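Local coordinates for protein carbonic anhydrase (Sordaria macrospora, PDB 4O1K) that catalyses the reversible hydration of carbon dioxide to bicarbonate as a zinc-dependent, tetrameric beta-carbonic anhydrase, at residues Ala81-Ile95 with Asn165-Ala177. Residues are numbered along the deposited sequence; the frame is centred on the assembly and turned at random.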
ATOM      1  N   ALA A  81      12.902   9.200   4.096  1.00 26.76           N
ATOM      2  CA  ALA A  81      13.471   9.792   2.887  1.00 29.60           C
ATOM      3  C   ALA A  81      12.498  10.586   2.036  1.00 30.26           C
ATOM      4  O   ALA A  81      12.732  10.803   0.854  1.00 31.30           O
ATOM      5  CB  ALA A  81      14.279   8.748   2.052  1.00 25.98           C
ATOM      6  N   ASN A  82      11.423  11.067   2.661  1.00 28.92           N
ATOM      7  CA  ASN A  82      10.522  12.022   2.021  1.00 26.36           C
ATOM      8  C   ASN A  82      10.062  11.571   0.638  1.00 25.63           C
ATOM      9  O   ASN A  82      10.159  12.336  -0.340  1.00 23.28           O
ATOM     10  CB  ASN A  82      11.109  13.462   2.002  1.00 23.15           C
ATOM     11  CG  ASN A  82      12.565  13.537   1.504  1.00 26.58           C
ATOM     12  OD1 ASN A  82      13.515  13.481   2.298  1.00 24.80           O
ATOM     13  ND2 ASN A  82      12.741  13.682   0.188  1.00 24.29           N
ATOM     14  N   LEU A  83       9.597  10.318   0.568  1.00 22.74           N
ATOM     15  CA  LEU A  83       9.161   9.719  -0.691  1.00 22.40           C
ATOM     16  C   LEU A  83       7.698   9.982  -1.042  1.00 22.79           C
ATOM     17  O   LEU A  83       6.816  10.028  -0.164  1.00 25.05           O
ATOM     18  CB  LEU A  83       9.373   8.195  -0.654  1.00 20.79           C
ATOM     19  CG  LEU A  83      10.793   7.719  -0.438  1.00 24.06           C
ATOM     20  CD1 LEU A  83      10.861   6.178  -0.403  1.00 29.41           C
ATOM     21  CD2 LEU A  83      11.662   8.212  -1.569  1.00 26.01           C
ATOM     22  N   VAL A  84       7.432  10.123  -2.348  1.00 22.40           N
ATOM     23  CA  VAL A  84       6.058  10.213  -2.839  1.00 22.59           C
ATOM     24  C   VAL A  84       5.879   9.031  -3.802  1.00 24.89           C
ATOM     25  O   VAL A  84       6.263   9.125  -4.980  1.00 25.59           O
ATOM     26  CB  VAL A  84       5.826  11.562  -3.559  1.00 25.26           C
ATOM     27  CG1 VAL A  84       4.444  11.626  -4.124  1.00 23.91           C
ATOM     28  CG2 VAL A  84       5.996  12.732  -2.558  1.00 23.21           C
ATOM     29  N   CYS A  85       5.355   7.921  -3.273  1.00 27.32           N
ATOM     30  CA  CYS A  85       5.261   6.648  -4.035  1.00 30.55           C
ATOM     31  C   CYS A  85       3.849   6.494  -4.584  1.00 32.85           C
ATOM     32  O   CYS A  85       2.873   6.676  -3.848  1.00 32.84           O
ATOM     33  CB  CYS A  85       5.537   5.464  -3.123  1.00 29.57           C
ATOM     34  SG  CYS A  85       7.192   5.463  -2.335  1.00 35.89           S
ATOM     35  N   ASN A  86       3.708   6.130  -5.855  1.00 35.84           N
ATOM     36  CA  ASN A  86       2.357   6.114  -6.400  1.00 39.73           C
ATOM     37  C   ASN A  86       1.424   5.037  -5.839  1.00 35.56           C
ATOM     38  O   ASN A  86       0.213   5.180  -5.906  1.00 44.87           O
ATOM     39  CB  ASN A  86       2.353   6.170  -7.925  1.00 51.03           C
ATOM     40  CG  ASN A  86       3.394   5.288  -8.539  1.00 55.37           C
ATOM     41  OD1 ASN A  86       4.571   5.626  -8.583  1.00 58.51           O
ATOM     42  ND2 ASN A  86       2.964   4.159  -9.041  1.00 56.51           N
ATOM     43  N   THR A  87       1.935   3.976  -5.241  1.00 30.30           N
ATOM     44  CA  THR A  87       1.002   3.038  -4.641  1.00 31.11           C
ATOM     45  C   THR A  87       0.930   3.133  -3.114  1.00 30.31           C
ATOM     46  O   THR A  87       0.408   2.233  -2.427  1.00 33.09           O
ATOM     47  CB  THR A  87       1.224   1.581  -5.144  1.00 52.50           C
ATOM     48  OG1 THR A  87       2.419   1.039  -4.576  1.00 46.18           O
ATOM     49  CG2 THR A  87       1.321   1.561  -6.672  1.00 56.64           C
ATOM     50  N   ASP A  88       1.454   4.245  -2.593  1.00 28.49           N
ATOM     51  CA  ASP A  88       1.389   4.533  -1.168  1.00 26.27           C
ATOM     52  C   ASP A  88       0.173   5.396  -0.889  1.00 22.51           C
ATOM     53  O   ASP A  88       0.214   6.601  -1.126  1.00 27.47           O
ATOM     54  CB  ASP A  88       2.624   5.318  -0.748  1.00 23.41           C
ATOM     55  CG  ASP A  88       2.568   5.736   0.720  1.00 30.08           C
ATOM     56  OD1 ASP A  88       1.878   5.064   1.501  1.00 30.42           O
ATOM     57  OD2 ASP A  88       3.219   6.728   1.096  1.00 29.91           O
ATOM     58  N   LEU A  89      -0.899   4.784  -0.406  1.00 22.09           N
ATOM     59  CA  LEU A  89      -2.163   5.500  -0.123  1.00 23.34           C
ATOM     60  C   LEU A  89      -1.999   6.539   0.962  1.00 23.09           C
ATOM     61  O   LEU A  89      -2.736   7.518   1.013  1.00 27.16           O
ATOM     62  CB  LEU A  89      -3.207   4.513   0.359  1.00 27.99           C
ATOM     63  CG  LEU A  89      -4.615   5.082   0.465  1.00 36.16           C
ATOM     64  CD1 LEU A  89      -5.007   5.617  -0.922  1.00 38.58           C
ATOM     65  CD2 LEU A  89      -5.615   4.022   0.987  1.00 35.34           C
ATOM     66  N   ASN A  90      -1.047   6.307   1.851  1.00 24.32           N
ATOM     67  CA  ASN A  90      -0.792   7.236   2.946  1.00 24.56           C
ATOM     68  C   ASN A  90      -0.525   8.638   2.328  1.00 23.38           C
ATOM     69  O   ASN A  90      -1.350   9.595   2.481  1.00 28.48           O
ATOM     70  CB  ASN A  90       0.384   6.662   3.743  1.00 25.33           C
ATOM     71  CG  ASN A  90       0.646   7.402   5.020  1.00 28.09           C
ATOM     72  OD1 ASN A  90       0.371   8.603   5.113  1.00 25.75           O
ATOM     73  ND2 ASN A  90       1.189   6.701   6.017  1.00 26.18           N
ATOM     74  N   VAL A  91       0.565   8.741   1.569  1.00 23.17           N
ATOM     75  CA  VAL A  91       0.945  10.026   0.966  1.00 24.48           C
ATOM     76  C   VAL A  91      -0.005  10.470  -0.136  1.00 27.92           C
ATOM     77  O   VAL A  91      -0.285  11.675  -0.273  1.00 27.61           O
ATOM     78  CB  VAL A  91       2.426  10.045   0.459  1.00 26.67           C
ATOM     79  CG1 VAL A  91       2.566   9.344  -0.884  1.00 26.00           C
ATOM     80  CG2 VAL A  91       2.936  11.465   0.291  1.00 25.68           C
ATOM     81  N   MET A  92      -0.495   9.522  -0.933  1.00 25.08           N
ATOM     82  CA  MET A  92      -1.384   9.916  -2.025  1.00 29.98           C
ATOM     83  C   MET A  92      -2.659  10.547  -1.491  1.00 32.29           C
ATOM     84  O   MET A  92      -3.150  11.571  -2.003  1.00 30.82           O
ATOM     85  CB  MET A  92      -1.716   8.725  -2.910  1.00 28.27           C
ATOM     86  CG  MET A  92      -0.546   8.256  -3.722  1.00 28.97           C
ATOM     87  SD  MET A  92      -0.179   9.531  -4.966  1.00 43.42           S
ATOM     88  CE  MET A  92       1.384  10.080  -4.343  1.00 38.71           C
ATOM     89  N   SER A  93      -3.174   9.971  -0.419  1.00 31.10           N
ATOM     90  CA  SER A  93      -4.397  10.491   0.160  1.00 37.79           C
ATOM     91  C   SER A  93      -4.095  11.818   0.847  1.00 37.51           C
ATOM     92  O   SER A  93      -4.926  12.750   0.823  1.00 39.01           O
ATOM     93  CB  SER A  93      -5.036   9.471   1.113  1.00 40.59           C
ATOM     94  OG  SER A  93      -4.196   9.238   2.211  1.00 39.23           O
ATOM     95  N   VAL A  94      -2.907  11.961   1.428  1.00 29.97           N
ATOM     96  CA  VAL A  94      -2.638  13.299   1.949  1.00 37.57           C
ATOM     97  C   VAL A  94      -2.448  14.427   0.882  1.00 32.14           C
ATOM     98  O   VAL A  94      -2.860  15.580   1.106  1.00 33.93           O
ATOM     99  CB  VAL A  94      -1.573  13.296   3.015  1.00 43.15           C
ATOM    100  CG1 VAL A  94      -0.220  13.183   2.430  1.00 41.90           C
ATOM    101  CG2 VAL A  94      -1.655  14.564   3.740  1.00 48.68           C
ATOM    102  N   ILE A  95      -1.870  14.104  -0.273  1.00 26.56           N
ATOM    103  CA  ILE A  95      -1.755  15.078  -1.367  1.00 27.59           C
ATOM    104  C   ILE A  95      -3.155  15.426  -1.863  1.00 29.53           C
ATOM    105  O   ILE A  95      -3.526  16.616  -2.035  1.00 29.80           O
ATOM    106  CB  ILE A  95      -0.908  14.494  -2.516  1.00 25.65           C
ATOM    107  CG1 ILE A  95       0.526  14.309  -2.027  1.00 25.62           C
ATOM    108  CG2 ILE A  95      -0.943  15.405  -3.763  1.00 24.38           C
ATOM    109  CD1 ILE A  95       1.465  13.642  -3.041  1.00 29.20           C
ATOM    110  N   ASN A 165      16.712  12.933  -5.438  1.00 28.77           N
ATOM    111  CA  ASN A 165      15.539  12.314  -4.830  1.00 29.09           C
ATOM    112  C   ASN A 165      14.494  13.381  -4.610  1.00 28.47           C
ATOM    113  O   ASN A 165      13.342  13.188  -4.944  1.00 26.13           O
ATOM    114  CB  ASN A 165      15.869  11.669  -3.483  1.00 28.97           C
ATOM    115  CG  ASN A 165      14.693  10.885  -2.902  1.00 29.94           C
ATOM    116  OD1 ASN A 165      14.022  10.101  -3.609  1.00 25.46           O
ATOM    117  ND2 ASN A 165      14.433  11.092  -1.608  1.00 26.94           N
ATOM    118  N   VAL A 166      14.882  14.510  -4.024  1.00 25.63           N
ATOM    119  CA  VAL A 166      13.888  15.591  -3.896  1.00 24.75           C
ATOM    120  C   VAL A 166      13.247  15.921  -5.260  1.00 26.15           C
ATOM    121  O   VAL A 166      12.016  15.982  -5.373  1.00 28.27           O
ATOM    122  CB  VAL A 166      14.491  16.845  -3.320  1.00 26.63           C
ATOM    123  CG1 VAL A 166      13.454  18.009  -3.404  1.00 23.01           C
ATOM    124  CG2 VAL A 166      14.828  16.598  -1.851  1.00 30.38           C
ATOM    125  N   TYR A 167      14.079  16.117  -6.287  1.00 26.34           N
ATOM    126  CA  TYR A 167      13.556  16.426  -7.643  1.00 27.31           C
ATOM    127  C   TYR A 167      12.561  15.353  -8.155  1.00 29.50           C
ATOM    128  O   TYR A 167      11.464  15.680  -8.630  1.00 30.04           O
ATOM    129  CB  TYR A 167      14.738  16.615  -8.616  1.00 31.38           C
ATOM    130  CG  TYR A 167      14.372  16.595 -10.084  1.00 35.01           C
ATOM    131  CD1 TYR A 167      13.931  17.744 -10.736  1.00 37.99           C
ATOM    132  CD2 TYR A 167      14.487  15.434 -10.815  1.00 41.37           C
ATOM    133  CE1 TYR A 167      13.610  17.710 -12.093  1.00 40.10           C
ATOM    134  CE2 TYR A 167      14.171  15.385 -12.147  1.00 44.98           C
ATOM    135  CZ  TYR A 167      13.736  16.524 -12.780  1.00 46.06           C
ATOM    136  OH  TYR A 167      13.429  16.443 -14.120  1.00 52.36           O
ATOM    137  N   GLU A 168      12.938  14.078  -8.049  1.00 28.15           N
ATOM    138  CA  GLU A 168      12.075  12.978  -8.502  1.00 27.15           C
ATOM    139  C   GLU A 168      10.774  12.886  -7.713  1.00 29.11           C
ATOM    140  O   GLU A 168       9.717  12.598  -8.307  1.00 27.92           O
ATOM    141  CB  GLU A 168      12.798  11.625  -8.493  1.00 30.54           C
ATOM    142  CG  GLU A 168      13.882  11.471  -9.560  1.00 30.38           C
ATOM    143  CD  GLU A 168      13.352  11.629 -11.001  1.00 37.59           C
ATOM    144  OE1 GLU A 168      12.134  11.471 -11.242  1.00 32.70           O
ATOM    145  OE2 GLU A 168      14.168  11.898 -11.901  1.00 39.30           O
ATOM    146  N   GLN A 169      10.825  13.130  -6.395  1.00 25.21           N
ATOM    147  CA  GLN A 169       9.585  13.094  -5.604  1.00 26.65           C
ATOM    148  C   GLN A 169       8.691  14.280  -5.951  1.00 23.70           C
ATOM    149  O   GLN A 169       7.449  14.172  -5.953  1.00 24.12           O
ATOM    150  CB  GLN A 169       9.838  12.998  -4.085  1.00 28.16           C
ATOM    151  CG  GLN A 169      10.750  11.819  -3.644  1.00 26.02           C
ATOM    152  CD  GLN A 169      10.418  10.497  -4.315  1.00 28.04           C
ATOM    153  OE1 GLN A 169       9.259  10.086  -4.348  1.00 25.76           O
ATOM    154  NE2 GLN A 169      11.444   9.818  -4.854  1.00 28.67           N
ATOM    155  N   CYS A 170       9.308  15.416  -6.276  1.00 25.28           N
ATOM    156  CA  CYS A 170       8.523  16.523  -6.837  1.00 28.98           C
ATOM    157  C   CYS A 170       7.821  16.128  -8.162  1.00 31.20           C
ATOM    158  O   CYS A 170       6.635  16.437  -8.369  1.00 29.07           O
ATOM    159  CB  CYS A 170       9.418  17.713  -7.102  1.00 31.08           C
ATOM    160  SG  CYS A 170       9.906  18.548  -5.581  1.00 29.19           S
ATOM    161  N   ARG A 171       8.573  15.508  -9.070  1.00 25.78           N
ATOM    162  CA  ARG A 171       7.960  14.990 -10.293  1.00 27.95           C
ATOM    163  C   ARG A 171       6.770  14.096  -9.946  1.00 29.63           C
ATOM    164  O   ARG A 171       5.715  14.209 -10.569  1.00 30.21           O
ATOM    165  CB  ARG A 171       8.976  14.215 -11.150  1.00 28.77           C
ATOM    166  CG  ARG A 171      10.057  15.092 -11.802  1.00 36.17           C
ATOM    167  CD  ARG A 171      10.862  14.273 -12.832  1.00 41.14           C
ATOM    168  NE  ARG A 171      10.014  13.777 -13.919  1.00 46.12           N
ATOM    169  CZ  ARG A 171       9.657  12.502 -14.079  1.00 50.27           C
ATOM    170  NH1 ARG A 171      10.089  11.569 -13.235  1.00 53.13           N
ATOM    171  NH2 ARG A 171       8.879  12.146 -15.097  1.00 49.05           N
ATOM    172  N   ASN A 172       6.927  13.189  -8.975  1.00 27.12           N
ATOM    173  CA  ASN A 172       5.798  12.318  -8.585  1.00 29.47           C
ATOM    174  C   ASN A 172       4.598  13.061  -8.024  1.00 27.08           C
ATOM    175  O   ASN A 172       3.459  12.601  -8.188  1.00 25.79           O
ATOM    176  CB  ASN A 172       6.237  11.252  -7.579  1.00 28.69           C
ATOM    177  CG  ASN A 172       7.302  10.320  -8.147  1.00 30.20           C
ATOM    178  OD1 ASN A 172       7.508  10.259  -9.355  1.00 29.42           O
ATOM    179  ND2 ASN A 172       7.995   9.615  -7.265  1.00 28.82           N
ATOM    180  N   VAL A 173       4.832  14.193  -7.344  1.00 24.38           N
ATOM    181  CA  VAL A 173       3.689  15.017  -6.910  1.00 22.73           C
ATOM    182  C   VAL A 173       2.983  15.591  -8.139  1.00 23.96           C
ATOM    183  O   VAL A 173       1.736  15.584  -8.214  1.00 26.17           O
ATOM    184  CB  VAL A 173       4.111  16.191  -5.995  1.00 24.70           C
ATOM    185  CG1 VAL A 173       2.901  17.093  -5.714  1.00 26.04           C
ATOM    186  CG2 VAL A 173       4.636  15.671  -4.686  1.00 20.74           C
ATOM    187  N   VAL A 174       3.764  16.026  -9.123  1.00 24.58           N
ATOM    188  CA  VAL A 174       3.142  16.619 -10.335  1.00 27.07           C
ATOM    189  C   VAL A 174       2.267  15.666 -11.160  1.00 29.05           C
ATOM    190  O   VAL A 174       1.320  16.092 -11.871  1.00 31.29           O
ATOM    191  CB  VAL A 174       4.199  17.297 -11.210  1.00 30.03           C
ATOM    192  CG1 VAL A 174       3.607  17.882 -12.497  1.00 32.48           C
ATOM    193  CG2 VAL A 174       4.836  18.400 -10.441  1.00 28.51           C
ATOM    194  N   LYS A 175       2.575  14.379 -11.079  1.00 27.90           N
ATOM    195  CA  LYS A 175       1.791  13.368 -11.799  1.00 28.26           C
ATOM    196  C   LYS A 175       0.382  13.229 -11.273  1.00 30.72           C
ATOM    197  O   LYS A 175      -0.506  12.729 -11.988  1.00 31.82           O
ATOM    198  CB  LYS A 175       2.472  12.007 -11.699  1.00 26.22           C
ATOM    199  CG  LYS A 175       3.878  11.945 -12.304  1.00 27.53           C
ATOM    200  CD  LYS A 175       4.520  10.554 -12.005  1.00 27.48           C
ATOM    201  CE  LYS A 175       5.992  10.537 -12.443  1.00 34.78           C
ATOM    202  NZ  LYS A 175       6.622   9.224 -12.052  1.00 35.98           N
ATOM    203  N   THR A 176       0.155  13.653 -10.022  1.00 28.72           N
ATOM    204  CA  THR A 176      -1.170  13.459  -9.425  1.00 29.68           C
ATOM    205  C   THR A 176      -2.246  14.245 -10.133  1.00 33.67           C
ATOM    206  O   THR A 176      -2.018  15.375 -10.553  1.00 31.85           O
ATOM    207  CB  THR A 176      -1.214  13.722  -7.907  1.00 30.35           C
ATOM    208  OG1 THR A 176      -1.001  15.119  -7.625  1.00 32.02           O
ATOM    209  CG2 THR A 176      -0.152  12.896  -7.226  1.00 24.26           C
ATOM    210  N   ALA A 177      -3.418  13.626 -10.282  1.00 35.73           N
ATOM    211  CA  ALA A 177      -4.556  14.261 -10.940  1.00 38.42           C
ATOM    212  C   ALA A 177      -4.991  15.514 -10.192  1.00 39.75           C
ATOM    213  O   ALA A 177      -5.338  16.526 -10.813  1.00 42.03           O
ATOM    214  CB  ALA A 177      -5.734  13.263 -11.073  1.00 41.00           C
TER
HETATM  215  O   HOH W   1      15.934  13.327  -0.477  1.00 31.75           O
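Q169 and N172, one turn apart on helix 154-174, grip the backbone of V84 through their side-chain amides. V84 N donates to Q169 OE1 at 2.7 Å, nearly straight at 168°. N172 ND2 gives a more bent bond to V84 O at 2.9 Å. With CG anti to the carbonyl carbon (chi1 -54°) and a bend at chi2, Q169 brings OE1 to V84 N and lays its CG 3.4 Å from N82 O, which is buried without a polar partner. The V84 side chain points at the helix, with CG1 against N172 CB and CG2 3.9 Å from V173 CG2. Farther on, I95 CD1 meets the same V173 methyl, and M92 SD reaches T176 CG2. N165 ND2 makes a weak bond to A81 O and shares a water with N82 ND2.

The second shell orients the amides. Q169 NE2 donates to N165 OD1 at 2.9 Å, and K175 NZ holds N172 OD1. Replacing Q169 by an alanine would probably leave V84 N without its acceptor and N165 OD1 without this donor.

The contact ties the loop after strand 74-79, whose N82 side chain lies about 5 Å from the zinc, and helix 89-100 to the end of helix 154-174. That helix packs on strands 106-112 and 190-197, while helix 130-143 touches A81, L83 and N165.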